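Local coordinates for protein GTN Reductase (Agrobacterium tumefaciens, PDB 5N6G) that probably reduces activated carbon-carbon double bonds as an FMN-dependent ene-reductase of the Old Yellow Enzyme family, and binds 2-phenylacrylic acid beside its flavin, at residues 79-82 with 83-86; 61-65 with 66-70. All coordinates share one frame; numbering follows the deposited sequence.

Contact 1: 79-82 with 83-86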
loop_
_atom_site.group_PDB
_atom_site.type_symbol
_atom_site.label_atom_id
_atom_site.label_comp_id
_atom_site.label_asym_id
_atom_site.label_seq_id
_atom_site.Cartn_x
_atom_site.Cartn_y
_atom_site.Cartn_z
ATOM N N GLY A 79 19.416 -4.933 1.237
ATOM C CA GLY A 79 18.553 -5.850 1.964
ATOM C C GLY A 79 17.341 -6.270 1.157
ATOM O O GLY A 79 16.931 -7.431 1.187
ATOM N N TRP A 80 16.730 -5.325 0.435
ATOM C CA TRP A 80 15.620 -5.691 -0.431
ATOM C C TRP A 80 16.052 -6.602 -1.574
ATOM O O TRP A 80 15.266 -7.461 -2.024
ATOM C CB TRP A 80 14.967 -4.448 -0.995
ATOM C CG TRP A 80 14.026 -3.740 -0.077
ATOM C CD1 TRP A 80 14.113 -2.436 0.322
ATOM C CD2 TRP A 80 12.823 -4.260 0.516
ATOM N NE1 TRP A 80 13.049 -2.112 1.121
ATOM C CE2 TRP A 80 12.247 -3.213 1.270
ATOM C CE3 TRP A 80 12.184 -5.501 0.489
ATOM C CZ2 TRP A 80 11.057 -3.368 1.985
ATOM C CZ3 TRP A 80 10.997 -5.655 1.230
ATOM C CH2 TRP A 80 10.457 -4.592 1.954
ATOM N N LYS A 81 17.273 -6.415 -2.092
ATOM C CA LYS A 81 17.734 -7.271 -3.179
ATOM C C LYS A 81 17.785 -8.730 -2.745
ATOM O O LYS A 81 17.467 -9.627 -3.529
ATOM C CB LYS A 81 19.097 -6.786 -3.677
ATOM C CG LYS A 81 19.641 -7.535 -4.882
ATOM C CD LYS A 81 18.785 -7.301 -6.127
ATOM C CE LYS A 81 19.404 -7.938 -7.369
ATOM N NZ LYS A 81 18.571 -7.708 -8.579
ATOM N N LYS A 82 18.179 -8.996 -1.505
ATOM C CA LYS A 82 18.154 -10.376 -1.023
ATOM C C LYS A 82 16.733 -10.929 -1.037
ATOM O O LYS A 82 16.517 -12.100 -1.379
ATOM C CB LYS A 82 18.751 -10.446 0.381
ATOM C CG LYS A 82 18.910 -11.856 0.913
ATOM C CD LYS A 82 19.323 -11.850 2.383
ATOM C CE LYS A 82 19.860 -13.206 2.814
ATOM N NZ LYS A 82 21.348 -13.187 2.985
ATOM N N ILE A 83 15.756 -10.092 -0.673
ATOM C CA ILE A 83 14.356 -10.504 -0.627
ATOM C C ILE A 83 13.817 -10.772 -2.032
ATOM O O ILE A 83 13.188 -11.809 -2.280
ATOM C CB ILE A 83 13.523 -9.442 0.108
ATOM C CG1 ILE A 83 13.884 -9.470 1.595
ATOM C CG2 ILE A 83 12.027 -9.673 -0.124
ATOM C CD1 ILE A 83 13.334 -8.350 2.375
ATOM N N THR A 84 14.021 -9.835 -2.969
ATOM C CA THR A 84 13.470 -10.037 -4.306
ATOM C C THR A 84 14.153 -11.206 -5.005
ATOM O O THR A 84 13.495 -11.996 -5.691
ATOM C CB THR A 84 13.572 -8.763 -5.155
ATOM O OG1 THR A 84 14.942 -8.461 -5.439
ATOM C CG2 THR A 84 12.929 -7.581 -4.461
ATOM N N ASP A 85 15.468 -11.362 -4.825
ATOM C CA ASP A 85 16.132 -12.541 -5.378
ATOM C C ASP A 85 15.513 -13.827 -4.825
ATOM O O ASP A 85 15.288 -14.791 -5.570
ATOM C CB ASP A 85 17.619 -12.503 -5.064
ATOM C CG ASP A 85 18.394 -11.510 -5.922
ATOM O OD1 ASP A 85 17.834 -10.955 -6.898
ATOM O OD2 ASP A 85 19.596 -11.305 -5.603
ATOM N N GLY A 86 15.257 -13.873 -3.513
ATOM C CA GLY A 86 14.713 -15.088 -2.923
ATOM C C GLY A 86 13.310 -15.384 -3.418
ATOM O O GLY A 86 12.972 -16.534 -3.725
#
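Residues 79-82 and 83-86 form consecutive turns of one alpha-helix, joined by i to i+4 hydrogen bonds: Thr84 N to Trp80 O, Asp85 N to Lys81 O and Gly86 N to Lys82 O, with Ile83 N to Gly79 O weak at 3.5 Å. On the buried side Trp80 and Ile83 lie side by side and point the same way. CD1 of Ile83 meets the six-membered part of the indole obliquely, 3.6 Å from Trp80 CE3. Phe172 meets the Trp80 ring edge-to-face, and Ile83 also packs on helix 36-43. Thr84 tucks its CG2 against Trp80 O at 3.4 Å, and its hydroxyl is hydrogen-bonded to Ala170 O. On the outer side the Lys81 side chain leaves the backbone with CG trans to N (chi1 -176°) and then bends at chi2, which takes it across to the carboxylate of Asp85. Its CE lies 3.4 Å from Asp85 OD1, but the salt bridge from Lys81 NZ to Asp85 OD1 is long at 3.7 Å. Such an amphipathic helix, its apolar side turned to the strands, is typical of the helices that surround a TIM barrel, here the helix of the beta-alpha-beta unit 50-57, 74-89, 94-99.

Contact 2: 61-65 with 66-70. With 8OZ (2-Phenylacrylic acid), chain C.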
loop_
_atom_site.group_PDB
_atom_site.type_symbol
_atom_site.label_atom_id
_atom_site.label_comp_id
_atom_site.label_asym_id
_atom_site.label_seq_id
_atom_site.Cartn_x
_atom_site.Cartn_y
_atom_site.Cartn_z
ATOM N N GLN A 61 11.550 11.482 5.719
ATOM C CA GLN A 61 10.384 12.335 5.918
ATOM C C GLN A 61 9.092 11.537 5.758
ATOM O O GLN A 61 8.102 11.807 6.447
ATOM C CB GLN A 61 10.432 13.484 4.916
ATOM C CG GLN A 61 9.355 14.536 5.031
ATOM C CD GLN A 61 9.204 15.318 3.734
ATOM O OE1 GLN A 61 8.793 14.760 2.728
ATOM N NE2 GLN A 61 9.518 16.614 3.764
ATOM N N GLY A 62 9.089 10.548 4.884
ATOM C CA GLY A 62 7.921 9.700 4.674
ATOM C C GLY A 62 7.689 8.605 5.682
ATOM O O GLY A 62 6.710 7.854 5.526
ATOM N N GLN A 63 8.575 8.458 6.670
ATOM C CA GLN A 63 8.423 7.472 7.742
ATOM C C GLN A 63 7.449 7.958 8.803
ATOM O O GLN A 63 7.550 9.093 9.272
ATOM C CB GLN A 63 9.750 7.200 8.453
ATOM C CG GLN A 63 10.722 6.375 7.660
ATOM C CD GLN A 63 10.508 4.886 7.808
ATOM O OE1 GLN A 63 9.439 4.413 8.227
ATOM N NE2 GLN A 63 11.530 4.122 7.412
ATOM N N GLY A 64 6.591 7.048 9.265
ATOM C CA GLY A 64 5.672 7.343 10.348
ATOM C C GLY A 64 5.680 6.382 11.514
ATOM O O GLY A 64 5.043 6.660 12.533
ATOM N N TYR A 65 6.393 5.249 11.378
ATOM C CA TYR A 65 6.468 4.217 12.412
ATOM C C TYR A 65 7.900 3.728 12.502
ATOM O O TYR A 65 8.646 3.742 11.520
ATOM C CB TYR A 65 5.553 3.007 12.117
ATOM C CG TYR A 65 4.141 3.417 11.802
ATOM C CD1 TYR A 65 3.802 3.822 10.535
ATOM C CD2 TYR A 65 3.171 3.483 12.783
ATOM C CE1 TYR A 65 2.544 4.225 10.224
ATOM C CE2 TYR A 65 1.895 3.908 12.478
ATOM C CZ TYR A 65 1.589 4.266 11.191
ATOM O OH TYR A 65 0.322 4.700 10.862
ATOM N N ALA A 66 8.250 3.221 13.682
ATOM C CA ALA A 66 9.594 2.713 13.895
ATOM C C ALA A 66 9.797 1.337 13.262
ATOM O O ALA A 66 8.864 0.541 13.097
ATOM C CB ALA A 66 9.893 2.613 15.387
ATOM N N ASP A 67 11.055 1.066 12.910
ATOM C CA ASP A 67 11.515 -0.240 12.448
ATOM C C ASP A 67 10.821 -0.670 11.158
ATOM O O ASP A 67 10.572 -1.861 10.945
ATOM C CB ASP A 67 11.347 -1.302 13.549
ATOM C CG ASP A 67 12.271 -1.055 14.747
ATOM O OD1 ASP A 67 13.208 -0.245 14.652
ATOM O OD2 ASP A 67 12.044 -1.657 15.807
ATOM N N VAL A 68 10.516 0.301 10.300
ATOM C CA VAL A 68 9.920 0.064 8.992
ATOM C C VAL A 68 11.016 0.143 7.939
ATOM O O VAL A 68 11.800 1.111 7.950
ATOM C CB VAL A 68 8.824 1.098 8.699
ATOM C CG1 VAL A 68 8.413 1.094 7.251
ATOM C CG2 VAL A 68 7.634 0.860 9.605
ATOM N N PRO A 69 11.100 -0.819 7.025
ATOM C CA PRO A 69 12.159 -0.782 6.011
ATOM C C PRO A 69 11.849 0.286 4.977
ATOM O O PRO A 69 10.704 0.459 4.571
ATOM C CB PRO A 69 12.093 -2.180 5.388
ATOM C CG PRO A 69 10.664 -2.527 5.496
ATOM C CD PRO A 69 10.216 -1.978 6.829
ATOM N N GLY A 70 12.885 1.003 4.539
ATOM C CA GLY A 70 12.742 2.027 3.531
ATOM C C GLY A 70 13.452 1.714 2.221
ATOM O O GLY A 70 13.999 0.632 2.015
HETATM C C4 8OZ C . -1.051 -0.978 10.225
HETATM C C5 8OZ C . -0.092 -0.455 11.061
HETATM C C6 8OZ C . 0.741 0.542 10.604
HETATM C C7 8OZ C . 0.629 1.006 9.306
HETATM C C8 8OZ C . -1.702 1.153 6.386
HETATM C C 8OZ C . 0.750 1.059 6.327
HETATM O O 8OZ C . -1.788 1.344 5.197
HETATM C C1 8OZ C . -0.368 0.889 7.019
HETATM C C2 8OZ C . -0.323 0.472 8.448
HETATM C C3 8OZ C . -1.176 -0.519 8.926
HETATM O O1 8OZ C . -2.744 1.185 7.180
HETATM O O HOH W 1 11.182 3.125 10.696
#
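A water molecule bridges the turn from Tyr65 to Val68, whose backbone O and N are too far apart to bond directly. It donates to Tyr65 O at 2.7 Å and accepts from Val68 N at 2.9 Å, and between them Asp67 takes up a left-handed backbone conformation. A second bridge comes from the side chain of Gln63, which leans across the same turn: NE2 donates to Val68 O at 3.1 Å with an N-H...O angle of 161°. The acceptor lies close to the plane of the Gln63 amide, whereas the nitrogen stands above the carbonyl plane of Val68, about 41° out of it. Gln63 and Val68 run past each other in opposite directions, which brings Gln63 OE1 to 3.4 Å from Val68 CB. The bend of the Gln63 chain at chi2 turns the amide into this position. NE2 is also hydrogen-bonded to Tyr72 OH, its stronger partner; with two partners on the one nitrogen, the amide is held in its orientation. All this belongs to the loop that follows strand 50-57 of the TIM barrel, at the end where Old Yellow Enzymes hold flavin and substrate. Tyr65 is the loop's contribution to the 2-phenylacrylic acid pocket. The C6-C7 side of the ligand's phenyl group points at one face of the Tyr65 ring, toward its rim, the two ring planes being steeply inclined; Tyr65 CE1 lies 3.9 Å from ligand C7. Tyr183 hydrogen-bonds to the Tyr65 hydroxyl, and the ring of Tyr129 also meets that of Tyr65. The ligand is itself hydrogen-bonded to His178 and Asn181. At the root of the tyrosine side chain, Val68 CG2 packs 3.9 Å from Tyr65 CB, while Val68 also rests on Asn27 and Pro57.

How the contacts relate
Leaving strand 50-57, the chain first passes through contact 2, where residues 61-65 and 66-70 close a short turn beside the ligand pocket, and then enters helix 74-89, where contact 1 joins two successive helical turns. The contacts follow in series, neither enclosing nor crossing the other, with centres about 19 Å apart. They nevertheless touch: Trp80 NE1 probably donates a hydrogen bond to Gly70 O at 3.0 Å, and Trp80 CZ2 packs against Pro69 CG at 3.6 Å. The end of the pocket loop is thereby tied back to the helix it leads into, before the chain returns to the barrel as strand 94-99.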